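Local structure of nitrilotriacetate monooxygenase (Burkholderia pseudomallei, 3SDO) at residues 46-50 with 89-93; 6-12 with 382-387; 266-270 with 435-439; 304-308 with 336-340. The protein probably acts as an FMN-dependent monooxygenase of the NtaA/SnaA/DszA family, in which reduced flavin and molecular oxygen are used to oxidise an organic substrate. All coordinates share one frame; numbering follows the deposited sequence.

Contact 1. Residues 46-50 with 89-93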
loop_
_atom_site.group_PDB
_atom_site.type_symbol
_atom_site.label_atom_id
_atom_site.label_comp_id
_atom_site.label_asym_id
_atom_site.label_seq_id
_atom_site.Cartn_x
_atom_site.Cartn_y
_atom_site.Cartn_z
ATOM N N ALA A 46 6.692 14.011 6.459
ATOM C CA ALA A 46 7.792 13.206 5.919
ATOM C C ALA A 46 8.927 14.099 5.421
ATOM O O ALA A 46 10.098 13.808 5.679
ATOM C CB ALA A 46 7.304 12.242 4.799
ATOM N N ARG A 47 8.580 15.197 4.744
ATOM C CA ARG A 47 9.594 16.139 4.227
ATOM C C ARG A 47 10.317 16.889 5.333
ATOM O O ARG A 47 11.518 17.074 5.277
ATOM C CB ARG A 47 8.972 17.125 3.238
ATOM C CG ARG A 47 8.663 16.458 1.905
ATOM C CD ARG A 47 7.958 17.403 0.985
ATOM N NE ARG A 47 7.878 16.898 -0.385
ATOM C CZ ARG A 47 7.124 17.451 -1.324
ATOM N NH1 ARG A 47 6.347 18.508 -1.032
ATOM N NH2 ARG A 47 7.152 16.974 -2.559
ATOM N N ARG A 48 9.571 17.273 6.355
ATOM C CA ARG A 48 10.131 17.915 7.543
ATOM C C ARG A 48 11.179 17.013 8.181
ATOM O O ARG A 48 12.287 17.458 8.501
ATOM C CB ARG A 48 9.007 18.201 8.542
ATOM C CG ARG A 48 9.341 19.197 9.627
ATOM C CD ARG A 48 9.385 20.601 9.076
ATOM N NE ARG A 48 9.239 21.608 10.117
ATOM C CZ ARG A 48 10.237 22.174 10.790
ATOM N NH1 ARG A 48 11.503 21.864 10.552
ATOM N NH2 ARG A 48 9.956 23.091 11.688
ATOM N N ALA A 49 10.835 15.743 8.366
ATOM C CA ALA A 49 11.774 14.778 8.927
ATOM C C ALA A 49 12.986 14.552 8.007
ATOM O O ALA A 49 14.129 14.561 8.465
ATOM C CB ALA A 49 11.059 13.442 9.234
ATOM N N GLU A 50 12.722 14.374 6.718
ATOM C CA GLU A 50 13.769 14.114 5.743
ATOM C C GLU A 50 14.767 15.275 5.695
ATOM O O GLU A 50 15.982 15.071 5.637
ATOM C CB GLU A 50 13.167 13.890 4.347
ATOM C CG GLU A 50 14.200 13.658 3.255
ATOM C CD GLU A 50 13.562 13.332 1.911
ATOM O OE1 GLU A 50 12.924 14.235 1.315
ATOM O OE2 GLU A 50 13.679 12.167 1.461
ATOM N N LEU A 89 7.471 11.714 -3.571
ATOM C CA LEU A 89 7.521 13.098 -3.148
ATOM C C LEU A 89 8.669 13.333 -2.172
ATOM O O LEU A 89 8.770 14.397 -1.594
ATOM C CB LEU A 89 6.179 13.525 -2.517
ATOM C CG LEU A 89 4.966 13.410 -3.448
ATOM C CD1 LEU A 89 3.647 13.687 -2.719
ATOM C CD2 LEU A 89 5.115 14.377 -4.721
ATOM N N THR A 90 9.530 12.335 -1.998
ATOM C CA THR A 90 10.697 12.452 -1.155
ATOM C C THR A 90 11.862 11.906 -1.969
ATOM O O THR A 90 11.690 11.532 -3.125
ATOM C CB THR A 90 10.526 11.674 0.182
ATOM O OG1 THR A 90 10.218 10.284 -0.068
ATOM C CG2 THR A 90 9.429 12.302 1.060
ATOM N N SER A 91 13.045 11.844 -1.379
ATOM C CA SER A 91 14.203 11.310 -2.092
ATOM C C SER A 91 15.151 10.420 -1.265
ATOM O O SER A 91 15.783 9.527 -1.831
ATOM C CB SER A 91 14.978 12.462 -2.739
ATOM O OG SER A 91 15.357 13.403 -1.767
ATOM N N LYS A 92 15.269 10.653 0.040
ATOM C CA LYS A 92 16.273 9.940 0.859
ATOM C C LYS A 92 15.656 9.149 1.987
ATOM O O LYS A 92 16.184 8.098 2.374
ATOM C CB LYS A 92 17.233 10.912 1.564
ATOM C CG LYS A 92 18.117 11.747 0.739
ATOM C CD LYS A 92 19.148 12.499 1.655
ATOM C CE LYS A 92 20.281 11.549 2.154
ATOM N NZ LYS A 92 21.582 12.231 2.544
ATOM N N ILE A 93 14.597 9.687 2.585
ATOM C CA ILE A 93 14.068 9.116 3.811
ATOM C C ILE A 93 13.550 7.683 3.594
ATOM O O ILE A 93 12.910 7.372 2.583
ATOM C CB ILE A 93 13.024 10.022 4.455
ATOM C CG1 ILE A 93 12.743 9.606 5.907
ATOM C CG2 ILE A 93 11.715 10.015 3.645
ATOM C CD1 ILE A 93 12.043 10.712 6.736
#
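The last turns of helix 39-51 lie against the loop 89-93, with the CA atoms nearest where E50 faces I93 (5.4 Å) and where R47 faces T90 (6.6 Å). The loop carries the α/β barrel from helix 79-88 into strand 94-100, so this contact binds one outer helix to a loop two strands further along. E50 holds the centre. Its chain is stretched out, with CG anti to the backbone N (chi1 178°), and this full reach delivers OE2 into the bend of the loop, where three successive amides converge on it. S91 N (2.9 Å) uses the syn lone pair of E50 OE2, I93 N (2.9 Å) the anti one, and K92 N, at 2.6 Å from OE2, comes from above the carboxylate plane. The bonds are nearly straight, 159° to 168° at the hydrogens. A carboxylate suits this cluster of N-H groups, whose dipoles would probably stabilise its negative charge. Beside the acid lies an apolar patch: I93 CD1 rests 3.8 Å from A49 CB, and the small A46 and A49 let the isoleucine tip settle against the helix surface. T90 sends its OG1 elsewhere, to L86 O and R123. One turn before E50, R47 serves the start of the loop; a long arginine can span this distance with its edge turned to a carbonyl. Its guanidinium lies side-on to L89 O, which receives both NE (2.9 Å) and NH2 (3.2 Å) of R47, the donors lying in the carbonyl plane.

Contact 2. Residues 6-12 with 382-387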
loop_
_atom_site.group_PDB
_atom_site.type_symbol
_atom_site.label_atom_id
_atom_site.label_comp_id
_atom_site.label_asym_id
_atom_site.label_seq_id
_atom_site.Cartn_x
_atom_site.Cartn_y
_atom_site.Cartn_z
ATOM N N THR A 6 32.805 8.890 23.834
ATOM C CA THR A 6 31.910 7.899 23.229
ATOM C C THR A 6 30.928 8.519 22.184
ATOM O O THR A 6 29.911 7.920 21.859
ATOM C CB THR A 6 31.130 7.174 24.359
ATOM O OG1 THR A 6 30.451 8.153 25.157
ATOM C CG2 THR A 6 32.095 6.377 25.285
ATOM N N ARG A 7 31.246 9.708 21.661
ATOM C CA ARG A 7 30.407 10.392 20.676
ATOM C C ARG A 7 30.160 9.503 19.472
ATOM O O ARG A 7 31.096 8.917 18.930
ATOM C CB ARG A 7 31.085 11.653 20.144
ATOM C CG ARG A 7 31.036 12.847 21.035
ATOM C CD ARG A 7 31.892 13.979 20.451
ATOM N NE ARG A 7 33.313 13.634 20.455
ATOM C CZ ARG A 7 34.270 14.270 19.769
ATOM N NH1 ARG A 7 33.994 15.312 18.986
ATOM N NH2 ARG A 7 35.523 13.849 19.857
ATOM N N LYS A 8 28.900 9.418 19.055
ATOM C CA LYS A 8 28.568 8.823 17.789
ATOM C C LYS A 8 27.192 9.256 17.294
ATOM O O LYS A 8 26.312 9.594 18.086
ATOM C CB LYS A 8 28.628 7.304 17.858
ATOM C CG LYS A 8 27.578 6.658 18.710
ATOM C CD LYS A 8 27.837 5.152 18.749
ATOM C CE LYS A 8 26.751 4.388 19.479
ATOM N NZ LYS A 8 27.238 3.009 19.824
ATOM N N HIS A 9 27.018 9.194 15.981
ATOM C CA HIS A 9 25.729 9.439 15.364
ATOM C C HIS A 9 24.596 8.572 15.956
ATOM O O HIS A 9 24.687 7.338 16.013
ATOM C CB HIS A 9 25.825 9.238 13.854
ATOM C CG HIS A 9 24.520 9.370 13.148
ATOM N ND1 HIS A 9 23.960 10.589 12.823
ATOM C CD2 HIS A 9 23.652 8.427 12.712
ATOM C CE1 HIS A 9 22.806 10.387 12.213
ATOM N NE2 HIS A 9 22.595 9.083 12.134
ATOM N N ILE A 10 23.536 9.240 16.385
ATOM C CA ILE A 10 22.330 8.581 16.861
ATOM C C ILE A 10 21.326 8.524 15.715
ATOM O O ILE A 10 20.953 9.562 15.157
ATOM C CB ILE A 10 21.747 9.322 18.075
ATOM C CG1 ILE A 10 22.778 9.309 19.213
ATOM C CG2 ILE A 10 20.379 8.706 18.494
ATOM C CD1 ILE A 10 22.380 10.149 20.426
ATOM N N HIS A 11 20.936 7.308 15.310
ATOM C CA HIS A 11 19.946 7.154 14.241
ATOM C C HIS A 11 18.546 7.522 14.752
ATOM O O HIS A 11 18.206 7.235 15.895
ATOM C CB HIS A 11 19.911 5.700 13.724
ATOM C CG HIS A 11 21.229 5.180 13.231
ATOM N ND1 HIS A 11 21.697 5.430 11.955
ATOM C CD2 HIS A 11 22.165 4.400 13.831
ATOM C CE1 HIS A 11 22.878 4.847 11.805
ATOM N NE2 HIS A 11 23.180 4.207 12.923
ATOM N N PHE A 12 17.719 8.106 13.891
ATOM C CA PHE A 12 16.316 8.361 14.224
ATOM C C PHE A 12 15.379 7.887 13.153
ATOM O O PHE A 12 15.650 8.018 11.947
ATOM C CB PHE A 12 16.075 9.848 14.424
ATOM C CG PHE A 12 16.708 10.385 15.674
ATOM C CD1 PHE A 12 16.029 10.361 16.860
ATOM C CD2 PHE A 12 17.993 10.884 15.647
ATOM C CE1 PHE A 12 16.619 10.841 18.031
ATOM C CE2 PHE A 12 18.579 11.375 16.776
ATOM C CZ PHE A 12 17.887 11.344 17.990
ATOM N N MET A 382 18.985 11.386 25.914
ATOM C CA MET A 382 19.173 10.545 24.721
ATOM C C MET A 382 20.596 10.035 24.640
ATOM O O MET A 382 20.820 8.857 24.334
ATOM C CB MET A 382 18.820 11.289 23.422
ATOM C CG MET A 382 17.332 11.652 23.329
ATOM S SD MET A 382 16.917 12.668 21.882
ATOM C CE MET A 382 15.240 13.091 22.369
ATOM N N ILE A 383 21.555 10.927 24.889
ATOM C CA ILE A 383 22.972 10.554 24.892
ATOM C C ILE A 383 23.225 9.507 25.957
ATOM O O ILE A 383 23.935 8.539 25.725
ATOM C CB ILE A 383 23.879 11.771 25.099
ATOM C CG1 ILE A 383 23.931 12.601 23.803
ATOM C CG2 ILE A 383 25.296 11.330 25.618
ATOM C CD1 ILE A 383 24.430 14.070 23.961
ATOM N N ARG A 384 22.610 9.679 27.119
ATOM C CA ARG A 384 22.754 8.708 28.199
ATOM C C ARG A 384 22.274 7.316 27.767
ATOM O O ARG A 384 22.974 6.312 27.998
ATOM C CB ARG A 384 21.989 9.161 29.445
ATOM C CG ARG A 384 22.057 8.166 30.594
ATOM C CD ARG A 384 21.470 8.717 31.874
ATOM N NE ARG A 384 20.040 8.474 31.933
ATOM C CZ ARG A 384 19.452 7.428 32.509
ATOM N NH1 ARG A 384 20.172 6.473 33.084
ATOM N NH2 ARG A 384 18.116 7.335 32.500
ATOM N N TRP A 385 21.094 7.252 27.140
ATOM C CA TRP A 385 20.546 5.960 26.689
ATOM C C TRP A 385 21.487 5.267 25.701
ATOM O O TRP A 385 21.668 4.055 25.754
ATOM C CB TRP A 385 19.163 6.132 26.035
ATOM C CG TRP A 385 18.041 6.287 27.027
ATOM C CD1 TRP A 385 18.010 7.132 28.092
ATOM C CD2 TRP A 385 16.801 5.576 27.045
ATOM N NE1 TRP A 385 16.838 6.996 28.780
ATOM C CE2 TRP A 385 16.072 6.039 28.164
ATOM C CE3 TRP A 385 16.224 4.600 26.220
ATOM C CZ2 TRP A 385 14.797 5.567 28.477
ATOM C CZ3 TRP A 385 14.954 4.120 26.542
ATOM C CH2 TRP A 385 14.252 4.615 27.660
ATOM N N VAL A 386 22.099 6.043 24.827
ATOM C CA VAL A 386 23.029 5.501 23.815
ATOM C C VAL A 386 24.386 5.132 24.446
ATOM O O VAL A 386 24.875 4.021 24.240
ATOM C CB VAL A 386 23.179 6.469 22.625
ATOM C CG1 VAL A 386 24.284 6.011 21.656
ATOM C CG2 VAL A 386 21.842 6.552 21.880
ATOM N N ASP A 387 24.950 6.021 25.259
ATOM C CA ASP A 387 26.213 5.733 25.961
ATOM C C ASP A 387 26.135 4.460 26.793
ATOM O O ASP A 387 27.101 3.703 26.858
ATOM C CB ASP A 387 26.578 6.847 26.947
ATOM C CG ASP A 387 27.203 8.052 26.289
ATOM O OD1 ASP A 387 27.500 8.040 25.074
ATOM O OD2 ASP A 387 27.404 9.016 27.041
HETATM O O HOH W 1 27.865 6.535 22.905
#
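I10 and V386 meet at the centre of this contact, I10 CD1 lying 3.9 Å from V386 CG2. The other branch of V386, CG1, is anti to its backbone N (chi1 172°) and meets the aliphatic CE of K8 at 3.7 Å, so the one valine serves a buried neighbour and a surface lysine at once. Where the segment becomes strand, M382 SD approaches F12 from the rim: the sulfur is 5.4 Å from the centroid of the F12 ring and 81° off its normal, an edge-on Met-aromatic contact in which CZ is the nearest carbon. The flexible, polarisable thioether suits a seat between a ring and a sheet. At the solvent side the chemistry turns polar. T6 OG1 bonds mainly to S4 OG, and its 3.0 Å approach to D387 OD1 is weak and secondary; one water ties the pair more firmly, donating to T6 O and to D387 OD1 at 2.7 Å each. Y421 adds a hydrogen bond to D387 OD1. Behind the first shell, F394 of strand 393-396 backs both I10 and M382, and L413 and L416 of helix 401-418 pack on F12. The sheet curls shut where strand 393-396 pairs with strand 11-15, and helix 375-387 packs from outside on the lead-in to that first strand and on F12 within it, a closure that fits a TIM-type barrel.

Contact 3. Residues 266-270 with 435-439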
loop_
_atom_site.group_PDB
_atom_site.type_symbol
_atom_site.label_atom_id
_atom_site.label_comp_id
_atom_site.label_asym_id
_atom_site.label_seq_id
_atom_site.Cartn_x
_atom_site.Cartn_y
_atom_site.Cartn_z
ATOM N N HIS A 266 24.852 -5.317 13.533
ATOM C CA HIS A 266 23.925 -4.998 12.443
ATOM C C HIS A 266 22.475 -5.291 12.812
ATOM O O HIS A 266 21.617 -5.395 11.937
ATOM C CB HIS A 266 24.300 -5.758 11.181
ATOM C CG HIS A 266 25.710 -5.525 10.754
ATOM N ND1 HIS A 266 26.272 -4.268 10.734
ATOM C CD2 HIS A 266 26.670 -6.381 10.331
ATOM C CE1 HIS A 266 27.527 -4.362 10.338
ATOM N NE2 HIS A 266 27.799 -5.633 10.095
ATOM N N VAL A 267 22.201 -5.427 14.101
ATOM C CA VAL A 267 20.817 -5.494 14.570
ATOM C C VAL A 267 20.603 -4.279 15.414
ATOM O O VAL A 267 21.036 -4.236 16.571
ATOM C CB VAL A 267 20.540 -6.735 15.400
ATOM C CG1 VAL A 267 19.026 -6.760 15.817
ATOM C CG2 VAL A 267 20.998 -8.001 14.638
ATOM N N LYS A 268 19.954 -3.279 14.828
ATOM C CA LYS A 268 19.804 -1.985 15.468
ATOM C C LYS A 268 18.644 -1.994 16.474
ATOM O O LYS A 268 17.553 -2.507 16.180
ATOM C CB LYS A 268 19.551 -0.905 14.409
ATOM C CG LYS A 268 20.568 -0.864 13.267
ATOM C CD LYS A 268 21.984 -0.537 13.743
ATOM C CE LYS A 268 22.861 -0.280 12.542
ATOM N NZ LYS A 268 24.264 0.036 12.844
ATOM N N VAL A 269 18.849 -1.405 17.639
ATOM C CA VAL A 269 17.790 -1.321 18.651
ATOM C C VAL A 269 17.362 0.132 18.835
ATOM O O VAL A 269 18.182 0.984 19.197
ATOM C CB VAL A 269 18.236 -1.929 19.978
ATOM C CG1 VAL A 269 17.197 -1.695 21.063
ATOM C CG2 VAL A 269 18.535 -3.442 19.821
ATOM N N PHE A 270 16.074 0.390 18.597
ATOM C CA PHE A 270 15.490 1.735 18.569
ATOM C C PHE A 270 14.290 1.853 19.525
ATOM O O PHE A 270 13.144 1.618 19.135
ATOM C CB PHE A 270 15.036 2.053 17.135
ATOM C CG PHE A 270 16.168 2.093 16.118
ATOM C CD1 PHE A 270 17.468 2.477 16.472
ATOM C CD2 PHE A 270 15.931 1.773 14.807
ATOM C CE1 PHE A 270 18.486 2.533 15.505
ATOM C CE2 PHE A 270 16.919 1.855 13.849
ATOM C CZ PHE A 270 18.184 2.217 14.176
ATOM N N LEU A 435 21.325 3.538 7.806
ATOM C CA LEU A 435 21.422 2.826 9.076
ATOM C C LEU A 435 22.785 2.174 9.276
ATOM O O LEU A 435 23.029 1.596 10.328
ATOM C CB LEU A 435 20.306 1.768 9.210
ATOM C CG LEU A 435 18.857 2.288 9.143
ATOM C CD1 LEU A 435 17.843 1.142 9.296
ATOM C CD2 LEU A 435 18.615 3.414 10.186
ATOM N N GLY A 436 23.657 2.263 8.281
ATOM C CA GLY A 436 24.980 1.692 8.367
ATOM C C GLY A 436 24.940 0.183 8.256
ATOM O O GLY A 436 25.832 -0.500 8.763
ATOM N N LEU A 437 23.885 -0.340 7.624
ATOM C CA LEU A 437 23.786 -1.778 7.359
ATOM C C LEU A 437 24.426 -2.102 6.000
ATOM O O LEU A 437 24.325 -1.313 5.066
ATOM C CB LEU A 437 22.328 -2.225 7.350
ATOM C CG LEU A 437 21.557 -2.077 8.659
ATOM C CD1 LEU A 437 20.065 -2.258 8.410
ATOM C CD2 LEU A 437 22.052 -3.062 9.720
ATOM N N PRO A 438 25.065 -3.272 5.880
ATOM C CA PRO A 438 25.632 -3.674 4.597
ATOM C C PRO A 438 24.558 -4.054 3.578
ATOM O O PRO A 438 23.509 -4.590 3.941
ATOM C CB PRO A 438 26.485 -4.897 4.939
ATOM C CG PRO A 438 26.095 -5.324 6.280
ATOM C CD PRO A 438 25.385 -4.217 6.966
ATOM N N TYR A 439 24.837 -3.749 2.316
ATOM C CA TYR A 439 24.030 -4.195 1.185
ATOM C C TYR A 439 23.666 -5.669 1.364
ATOM O O TYR A 439 24.503 -6.482 1.727
ATOM C CB TYR A 439 24.795 -3.947 -0.134
ATOM C CG TYR A 439 24.065 -4.473 -1.338
ATOM C CD1 TYR A 439 24.311 -5.768 -1.821
ATOM C CD2 TYR A 439 23.074 -3.719 -1.961
ATOM C CE1 TYR A 439 23.612 -6.266 -2.905
ATOM C CE2 TYR A 439 22.388 -4.201 -3.045
ATOM C CZ TYR A 439 22.649 -5.469 -3.509
ATOM O OH TYR A 439 21.944 -5.934 -4.574
HETATM O O HOH W 2 25.827 -1.456 11.387
#
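K268 NZ, H266 ND1 and G436 O converge on a single water that joins the two segments. K268 NZ donates to it at 2.6 Å, the water donates to G436 O at 2.8 Å, and H266 ND1 meets it at 2.9 Å with the water lying in the ring plane. The segments run roughly antiparallel, 164° apart, where strand 268-277 of the α/β barrel begins beside the end of helix 431-435. That helix stops in a Schellman motif, with G436 at positive phi (74°), a conformation most easily taken by a residue without a side chain. The lysine chain, bent at chi2, passes close to L435 O; NZ is near that oxygen, but at an angle too poor for a hydrogen bond. Two leucines supply the apolar part: L435 CD2 meets F270 CZ at 4.2 Å, and L437 CD2 is pressed to 3.2 Å from H266 O. L435 and F270 both also touch H11 of strand 11-15, so the end of helix 431-435 packs against the starts of strands 11-15 and 268-277. At the outer end a proline provides a compact, rigid ring whose CD turns its C-H bonds to the histidine: P438 CD stands over the face of H266, 3.9 Å from the ring centroid and 9° off its normal.

Contact 4. Residues 304-308 with 336-340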
loop_
_atom_site.group_PDB
_atom_site.type_symbol
_atom_site.label_atom_id
_atom_site.label_comp_id
_atom_site.label_asym_id
_atom_site.label_seq_id
_atom_site.Cartn_x
_atom_site.Cartn_y
_atom_site.Cartn_z
ATOM N N LEU A 304 -11.013 5.783 34.258
ATOM C CA LEU A 304 -10.936 5.360 35.661
ATOM C C LEU A 304 -12.092 4.414 36.035
ATOM O O LEU A 304 -11.917 3.449 36.791
ATOM C CB LEU A 304 -11.062 6.557 36.602
ATOM C CG LEU A 304 -9.920 7.175 37.399
ATOM C CD1 LEU A 304 -10.604 7.994 38.482
ATOM C CD2 LEU A 304 -8.928 6.177 38.006
ATOM N N SER A 305 -13.286 4.751 35.554
ATOM C CA SER A 305 -14.509 3.963 35.786
ATOM C C SER A 305 -14.302 2.489 35.379
ATOM O O SER A 305 -14.787 1.579 36.046
ATOM C CB SER A 305 -15.668 4.605 34.987
ATOM O OG SER A 305 -16.929 4.014 35.258
ATOM N N HIS A 306 -13.559 2.279 34.300
ATOM C CA HIS A 306 -13.201 0.950 33.786
ATOM C C HIS A 306 -12.584 0.020 34.855
ATOM O O HIS A 306 -12.843 -1.192 34.885
ATOM C CB HIS A 306 -12.236 1.152 32.580
ATOM C CG HIS A 306 -11.592 -0.095 32.064
ATOM N ND1 HIS A 306 -12.300 -1.097 31.434
ATOM C CD2 HIS A 306 -10.294 -0.485 32.050
ATOM C CE1 HIS A 306 -11.469 -2.063 31.077
ATOM N NE2 HIS A 306 -10.243 -1.715 31.437
ATOM N N PHE A 307 -11.764 0.587 35.726
ATOM C CA PHE A 307 -11.052 -0.206 36.708
ATOM C C PHE A 307 -11.870 -0.478 37.959
ATOM O O PHE A 307 -11.506 -1.344 38.746
ATOM C CB PHE A 307 -9.727 0.469 37.049
ATOM C CG PHE A 307 -8.764 0.533 35.876
ATOM C CD1 PHE A 307 -8.320 -0.626 35.267
ATOM C CD2 PHE A 307 -8.321 1.748 35.384
ATOM C CE1 PHE A 307 -7.440 -0.576 34.183
ATOM C CE2 PHE A 307 -7.443 1.808 34.290
ATOM C CZ PHE A 307 -7.001 0.642 33.696
ATOM N N PHE A 308 -12.962 0.258 38.145
ATOM C CA PHE A 308 -13.778 0.146 39.349
ATOM C C PHE A 308 -15.217 -0.294 39.047
ATOM O O PHE A 308 -16.173 0.249 39.603
ATOM C CB PHE A 308 -13.782 1.490 40.088
ATOM C CG PHE A 308 -12.475 1.837 40.728
ATOM C CD1 PHE A 308 -12.194 1.417 42.019
ATOM C CD2 PHE A 308 -11.537 2.596 40.055
ATOM C CE1 PHE A 308 -10.996 1.744 42.630
ATOM C CE2 PHE A 308 -10.346 2.946 40.648
ATOM C CZ PHE A 308 -10.072 2.521 41.945
ATOM N N THR A 336 -4.301 -3.040 39.715
ATOM C CA THR A 336 -4.290 -1.676 39.192
ATOM C C THR A 336 -5.053 -0.745 40.132
ATOM O O THR A 336 -4.613 0.381 40.384
ATOM C CB THR A 336 -4.888 -1.596 37.770
ATOM O OG1 THR A 336 -4.128 -2.422 36.899
ATOM C CG2 THR A 336 -4.833 -0.177 37.246
ATOM N N THR A 337 -6.184 -1.198 40.666
ATOM C CA THR A 337 -6.925 -0.353 41.587
ATOM C C THR A 337 -6.100 -0.121 42.853
ATOM O O THR A 337 -6.110 0.981 43.406
ATOM C CB THR A 337 -8.367 -0.865 41.886
ATOM O OG1 THR A 337 -8.339 -2.185 42.449
ATOM C CG2 THR A 337 -9.189 -0.859 40.615
ATOM N N ASP A 338 -5.358 -1.140 43.286
ATOM C CA ASP A 338 -4.412 -0.974 44.399
ATOM C C ASP A 338 -3.346 0.086 44.064
ATOM O O ASP A 338 -3.028 0.930 44.902
ATOM C CB ASP A 338 -3.743 -2.304 44.760
ATOM C CG ASP A 338 -4.661 -3.241 45.552
ATOM O OD1 ASP A 338 -5.723 -2.798 46.044
ATOM O OD2 ASP A 338 -4.304 -4.430 45.696
ATOM N N ASN A 339 -2.802 0.048 42.855
ATOM C CA ASN A 339 -1.795 1.046 42.463
ATOM C C ASN A 339 -2.385 2.451 42.525
ATOM O O ASN A 339 -1.746 3.391 43.000
ATOM C CB ASN A 339 -1.282 0.810 41.036
ATOM C CG ASN A 339 -0.474 -0.455 40.894
ATOM O OD1 ASN A 339 0.018 -1.027 41.877
ATOM N ND2 ASN A 339 -0.307 -0.897 39.646
ATOM N N ILE A 340 -3.617 2.580 42.039
ATOM C CA ILE A 340 -4.299 3.862 42.002
ATOM C C ILE A 340 -4.520 4.401 43.430
ATOM O O ILE A 340 -4.175 5.552 43.745
ATOM C CB ILE A 340 -5.634 3.743 41.211
ATOM C CG1 ILE A 340 -5.335 3.570 39.717
ATOM C CG2 ILE A 340 -6.510 4.974 41.404
ATOM C CD1 ILE A 340 -6.551 3.227 38.862
#
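The F307 ring is covered on both faces: T336 CG2 sits over the centre of one, 4.0 Å from the centroid, and CD2 of the neighbouring H306 lies over the other, offset to the rim. F308 has T337 CG2 over the middle of one face, 3.8 Å from its centroid and 13° off the normal, with L304 O at its edge. The two threonine methyls make these CH-pi contacts by turning differently: T336 CG2 is anti to its backbone N, whereas that of T337 is anti to the carbonyl carbon. In T337 the torsion leaves OG1 bonded to Q334 O one turn back, so the hydroxyl is satisfied within its own helix while the methyl serves the ring. These segments join the end of helix 297-307 to helix 334-346, in the helical excursion that the barrel chain makes between strands 268-277 and 372-373. One turn beyond the threonines I340 completes the apolar surface, its CD1 lying 3.9 Å from L304 CD2 and 4.2 Å from both F307 CD2 and F308 CE2; a branched, slender side chain fits between the two rings and the leucine. V354 and V358 of helix 351-363 cover I340 as well, and Y303 and F333 meet F307 edge-to-face. Packing is close at the helix end, where T337 CG2 comes to 3.0 Å from F307 O; that carbonyl is hydrogen-bonded by the S330 hydroxyl.

In the fold
From the N terminus, residues 6-12 lead into the first barrel strand and wait for 382-387, so contact 2 closes the longest loop, about 370 residues. Within it, contact 1 spans a short loop early in the barrel, tying helix 39-51 to the entry of strand 94-100. Contact 3 opens at 266-270 and closes at 435-439, so it crosses contact 2 along the chain; the two also touch in space through H11. Contact 4 closes a small loop enclosed by both of these, in the helical excursion, its centre about 38 Å from that of contact 2 and 43 Å from that of contact 1.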